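Local structure of putative Oleoyl-[acyl-carrier protein] thioesterase (Lactobacillus plantarum, 2OWN) at residues B[37-45]-B[81-89]. The protein probably hydrolyses the thioester of oleoyl-acyl carrier protein, releasing the free fatty acid, as a double-hotdog acyl-ACP thioesterase. Sequence-based numbering, arbitrary orientation.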
ATOM      1  N   ILE B  37      -1.192   3.682  -9.754  1.00 30.60           N
ATOM      2  CA  ILE B  37      -0.698   4.911 -10.439  1.00 31.49           C
ATOM      3  C   ILE B  37      -1.368   5.146 -11.806  1.00 31.47           C
ATOM      4  O   ILE B  37      -1.507   6.298 -12.203  1.00 30.73           O
ATOM      5  CB  ILE B  37       0.873   5.004 -10.494  1.00 32.32           C
ATOM      6  CG1 ILE B  37       1.512   3.974 -11.447  1.00 30.21           C
ATOM      7  CG2 ILE B  37       1.441   4.922  -9.052  1.00 30.91           C
ATOM      8  CD1 ILE B  37       3.046   3.969 -11.419  1.00 33.05           C
ATOM      9  N   ALA B  38      -1.735   4.070 -12.526  1.00 31.32           N
ATOM     10  CA  ALA B  38      -2.466   4.171 -13.820  1.00 31.52           C
ATOM     11  C   ALA B  38      -3.848   4.803 -13.571  1.00 30.07           C
ATOM     12  O   ALA B  38      -4.209   5.778 -14.234  1.00 31.01           O
ATOM     13  CB  ALA B  38      -2.616   2.815 -14.496  1.00 30.35           C
ATOM     14  N   VAL B  39      -4.568   4.257 -12.581  1.00 29.90           N
ATOM     15  CA  VAL B  39      -5.900   4.750 -12.141  1.00 29.12           C
ATOM     16  C   VAL B  39      -5.818   6.178 -11.537  1.00 28.82           C
ATOM     17  O   VAL B  39      -6.763   6.956 -11.715  1.00 29.12           O
ATOM     18  CB  VAL B  39      -6.624   3.701 -11.216  1.00 29.11           C
ATOM     19  CG1 VAL B  39      -7.868   4.273 -10.491  1.00 29.87           C
ATOM     20  CG2 VAL B  39      -6.979   2.459 -12.029  1.00 30.08           C
ATOM     21  N   LEU B  40      -4.712   6.497 -10.832  1.00 28.46           N
ATOM     22  CA  LEU B  40      -4.439   7.848 -10.271  1.00 28.36           C
ATOM     23  C   LEU B  40      -4.398   8.872 -11.412  1.00 28.02           C
ATOM     24  O   LEU B  40      -4.989   9.935 -11.282  1.00 28.10           O
ATOM     25  CB  LEU B  40      -3.115   7.910  -9.484  1.00 28.92           C
ATOM     26  CG  LEU B  40      -2.734   9.228  -8.786  1.00 28.63           C
ATOM     27  CD1 LEU B  40      -3.745   9.584  -7.694  1.00 31.31           C
ATOM     28  CD2 LEU B  40      -1.340   9.143  -8.207  1.00 28.27           C
ATOM     29  N   ALA B  41      -3.686   8.536 -12.499  1.00 28.05           N
ATOM     30  CA  ALA B  41      -3.599   9.375 -13.724  1.00 28.89           C
ATOM     31  C   ALA B  41      -4.980   9.558 -14.401  1.00 30.44           C
ATOM     32  O   ALA B  41      -5.302  10.673 -14.869  1.00 31.83           O
ATOM     33  CB  ALA B  41      -2.589   8.792 -14.724  1.00 28.78           C
ATOM     34  N   SER B  42      -5.778   8.479 -14.424  1.00 30.72           N
ATOM     35  CA  SER B  42      -7.143   8.466 -14.992  1.00 31.96           C
ATOM     36  C   SER B  42      -8.119   9.328 -14.177  1.00 32.70           C
ATOM     37  O   SER B  42      -8.886  10.086 -14.775  1.00 33.19           O
ATOM     38  CB  SER B  42      -7.671   7.025 -15.146  1.00 31.76           C
ATOM     39  OG  SER B  42      -8.983   6.974 -15.682  1.00 34.35           O
ATOM     40  N   GLU B  43      -8.094   9.196 -12.841  1.00 34.29           N
ATOM     41  CA  GLU B  43      -8.960  10.015 -11.941  1.00 35.30           C
ATOM     42  C   GLU B  43      -8.614  11.518 -12.010  1.00 33.07           C
ATOM     43  O   GLU B  43      -9.523  12.341 -11.968  1.00 31.85           O
ATOM     44  CB  GLU B  43      -8.977   9.505 -10.483  1.00 35.81           C
ATOM     45  CG  GLU B  43      -9.692   8.137 -10.318  1.00 40.14           C
ATOM     46  CD  GLU B  43      -9.778   7.615  -8.870  1.00 41.48           C
ATOM     47  OE1 GLU B  43      -9.592   8.387  -7.894  1.00 50.99           O
ATOM     48  OE2 GLU B  43     -10.068   6.405  -8.711  1.00 51.99           O
ATOM     49  N   ASP B  44      -7.322  11.846 -12.150  1.00 30.97           N
ATOM     50  CA  ASP B  44      -6.849  13.247 -12.282  1.00 30.10           C
ATOM     51  C   ASP B  44      -7.198  13.878 -13.621  1.00 28.74           C
ATOM     52  O   ASP B  44      -7.416  15.085 -13.658  1.00 27.03           O
ATOM     53  CB  ASP B  44      -5.347  13.361 -12.012  1.00 29.41           C
ATOM     54  CG  ASP B  44      -4.990  12.995 -10.593  1.00 33.12           C
ATOM     55  OD1 ASP B  44      -5.873  12.983  -9.701  1.00 34.68           O
ATOM     56  OD2 ASP B  44      -3.817  12.686 -10.360  1.00 31.38           O
ATOM     57  N   GLN B  45      -7.183  13.084 -14.705  1.00 29.21           N
ATOM     58  CA  GLN B  45      -7.621  13.542 -16.042  1.00 29.65           C
ATOM     59  C   GLN B  45      -9.118  13.877 -15.927  1.00 29.87           C
ATOM     60  O   GLN B  45      -9.540  14.969 -16.323  1.00 30.69           O
ATOM     61  CB  GLN B  45      -7.412  12.477 -17.142  1.00 30.20           C
ATOM     62  CG  GLN B  45      -7.837  12.940 -18.570  1.00 27.89           C
ATOM     63  CD  GLN B  45      -7.590  11.924 -19.689  1.00 30.98           C
ATOM     64  OE1 GLN B  45      -7.283  10.755 -19.449  1.00 24.97           O
ATOM     65  NE2 GLN B  45      -7.754  12.380 -20.930  1.00 21.48           N
ATOM     66  N   VAL B  81      11.385   8.375 -10.921  1.00 31.48           N
ATOM     67  CA  VAL B  81      10.332   9.340 -11.218  1.00 31.76           C
ATOM     68  C   VAL B  81       9.819   8.878 -12.575  1.00 32.04           C
ATOM     69  O   VAL B  81      10.535   9.024 -13.577  1.00 32.14           O
ATOM     70  CB  VAL B  81      10.829  10.797 -11.209  1.00 31.52           C
ATOM     71  CG1 VAL B  81       9.708  11.760 -11.576  1.00 34.19           C
ATOM     72  CG2 VAL B  81      11.372  11.151  -9.827  1.00 31.29           C
ATOM     73  N   VAL B  82       8.629   8.264 -12.581  1.00 30.67           N
ATOM     74  CA  VAL B  82       7.967   7.769 -13.807  1.00 31.40           C
ATOM     75  C   VAL B  82       6.884   8.739 -14.261  1.00 31.81           C
ATOM     76  O   VAL B  82       6.302   9.439 -13.430  1.00 30.90           O
ATOM     77  CB  VAL B  82       7.324   6.357 -13.650  1.00 31.62           C
ATOM     78  CG1 VAL B  82       8.399   5.316 -13.357  1.00 32.63           C
ATOM     79  CG2 VAL B  82       6.174   6.325 -12.587  1.00 30.71           C
ATOM     80  N   THR B  83       6.622   8.742 -15.573  1.00 32.36           N
ATOM     81  CA  THR B  83       5.602   9.559 -16.220  1.00 32.58           C
ATOM     82  C   THR B  83       4.452   8.599 -16.570  1.00 33.51           C
ATOM     83  O   THR B  83       4.696   7.592 -17.258  1.00 34.08           O
ATOM     84  CB  THR B  83       6.175  10.270 -17.455  1.00 33.65           C
ATOM     85  OG1 THR B  83       7.207  11.167 -17.025  1.00 31.86           O
ATOM     86  CG2 THR B  83       5.111  11.070 -18.201  1.00 34.74           C
ATOM     87  N   ILE B  84       3.243   8.881 -16.058  1.00 32.76           N
ATOM     88  CA  ILE B  84       2.032   8.072 -16.322  1.00 32.25           C
ATOM     89  C   ILE B  84       1.156   8.877 -17.290  1.00 32.05           C
ATOM     90  O   ILE B  84       0.558   9.878 -16.876  1.00 29.83           O
ATOM     91  CB  ILE B  84       1.183   7.676 -15.056  1.00 32.40           C
ATOM     92  CG1 ILE B  84       2.022   7.025 -13.946  1.00 34.18           C
ATOM     93  CG2 ILE B  84       0.017   6.743 -15.460  1.00 32.65           C
ATOM     94  CD1 ILE B  84       2.810   7.971 -13.095  1.00 32.07           C
ATOM     95  N   ALA B  85       1.126   8.456 -18.560  1.00 30.77           N
ATOM     96  CA  ALA B  85       0.304   9.070 -19.619  1.00 31.36           C
ATOM     97  C   ALA B  85      -0.967   8.223 -19.739  1.00 31.46           C
ATOM     98  O   ALA B  85      -0.885   6.992 -19.643  1.00 33.70           O
ATOM     99  CB  ALA B  85       1.044   9.117 -20.936  1.00 30.90           C
ATOM    100  N   VAL B  86      -2.121   8.876 -19.930  1.00 30.98           N
ATOM    101  CA  VAL B  86      -3.442   8.209 -20.047  1.00 30.48           C
ATOM    102  C   VAL B  86      -4.309   8.838 -21.165  1.00 29.43           C
ATOM    103  O   VAL B  86      -4.159  10.022 -21.466  1.00 26.37           O
ATOM    104  CB  VAL B  86      -4.175   8.229 -18.665  1.00 32.55           C
ATOM    105  CG1 VAL B  86      -4.535   9.661 -18.228  1.00 24.98           C
ATOM    106  CG2 VAL B  86      -5.412   7.343 -18.689  1.00 35.07           C
ATOM    107  N   ARG B  87      -5.191   8.024 -21.763  1.00 29.73           N
ATOM    108  CA  ARG B  87      -6.091   8.447 -22.849  1.00 29.83           C
ATOM    109  C   ARG B  87      -7.374   7.607 -22.917  1.00 30.03           C
ATOM    110  O   ARG B  87      -7.294   6.374 -22.948  1.00 31.18           O
ATOM    111  CB  ARG B  87      -5.329   8.380 -24.188  1.00 28.65           C
ATOM    112  CG  ARG B  87      -6.110   8.813 -25.448  1.00 29.68           C
ATOM    113  CD  ARG B  87      -5.205   8.964 -26.676  1.00 30.36           C
ATOM    114  NE  ARG B  87      -4.653   7.698 -27.181  1.00 28.75           N
ATOM    115  CZ  ARG B  87      -3.775   7.554 -28.190  1.00 30.53           C
ATOM    116  NH1 ARG B  87      -3.265   8.604 -28.856  1.00 36.67           N
ATOM    117  NH2 ARG B  87      -3.372   6.319 -28.536  1.00 38.35           N
ATOM    118  N   GLY B  88      -8.536   8.279 -22.949  1.00 29.83           N
ATOM    119  CA  GLY B  88      -9.865   7.657 -23.098  1.00 30.36           C
ATOM    120  C   GLY B  88      -9.936   7.644 -24.621  1.00 30.46           C
ATOM    121  O   GLY B  88     -10.481   8.559 -25.229  1.00 30.13           O
ATOM    122  N   SER B  89      -9.325   6.612 -25.203  1.00 30.99           N
ATOM    123  CA  SER B  89      -9.171   6.440 -26.661  1.00 31.01           C
ATOM    124  C   SER B  89     -10.452   6.347 -27.480  1.00 31.62           C
ATOM    125  O   SER B  89     -10.606   7.087 -28.466  1.00 31.54           O
ATOM    126  CB  SER B  89      -8.293   5.212 -26.935  1.00 31.16           C
ATOM    127  OG  SER B  89      -7.040   5.398 -26.314  1.00 28.59           O
TER
HETATM  128  O   HOH W   1      -8.646  11.086 -23.299  1.00 48.81           O
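Ile84 and Ala41 meet where helix 37-45 lies on strand 81-89, an instance of the hotdog fold, in which a sheet curls round a central helix. The segment axes come within 7.9 Å and cross at -56°, and Val82, Ile84 and Val86 all point their CB toward the helix. Ile84 sends its two branches different ways: CG2, anti to the backbone N, presses on Ala41 CB at 3.4 Å, tighter than usual for two carbons, while its CG1 lies 4.0 Å from Ile37 CG1, the two side chains crossing at about a right angle. The end of Ile37, CD1, also reaches Val82 CG2 at 4.1 Å. Cutting Ile84 back to an alanine is likely to open a gap beneath Ala41 and take away the CG1 branch against which Ile37 packs, leaving it Val82 alone on this strand. One helical turn after Ala41, Gln45 extends its chain obliquely across Val86, bringing OE1 within 3.2 Å of Val86 CG1. Its amide NE2 gives a hydrogen bond of 2.8 Å to a water that also accepts one from Gly88 N, and Arg98 on the adjoining strand binds OE1 weakly. The helix is thus seated by apolar branches, with a single water-mediated polar link at the Gln45 end.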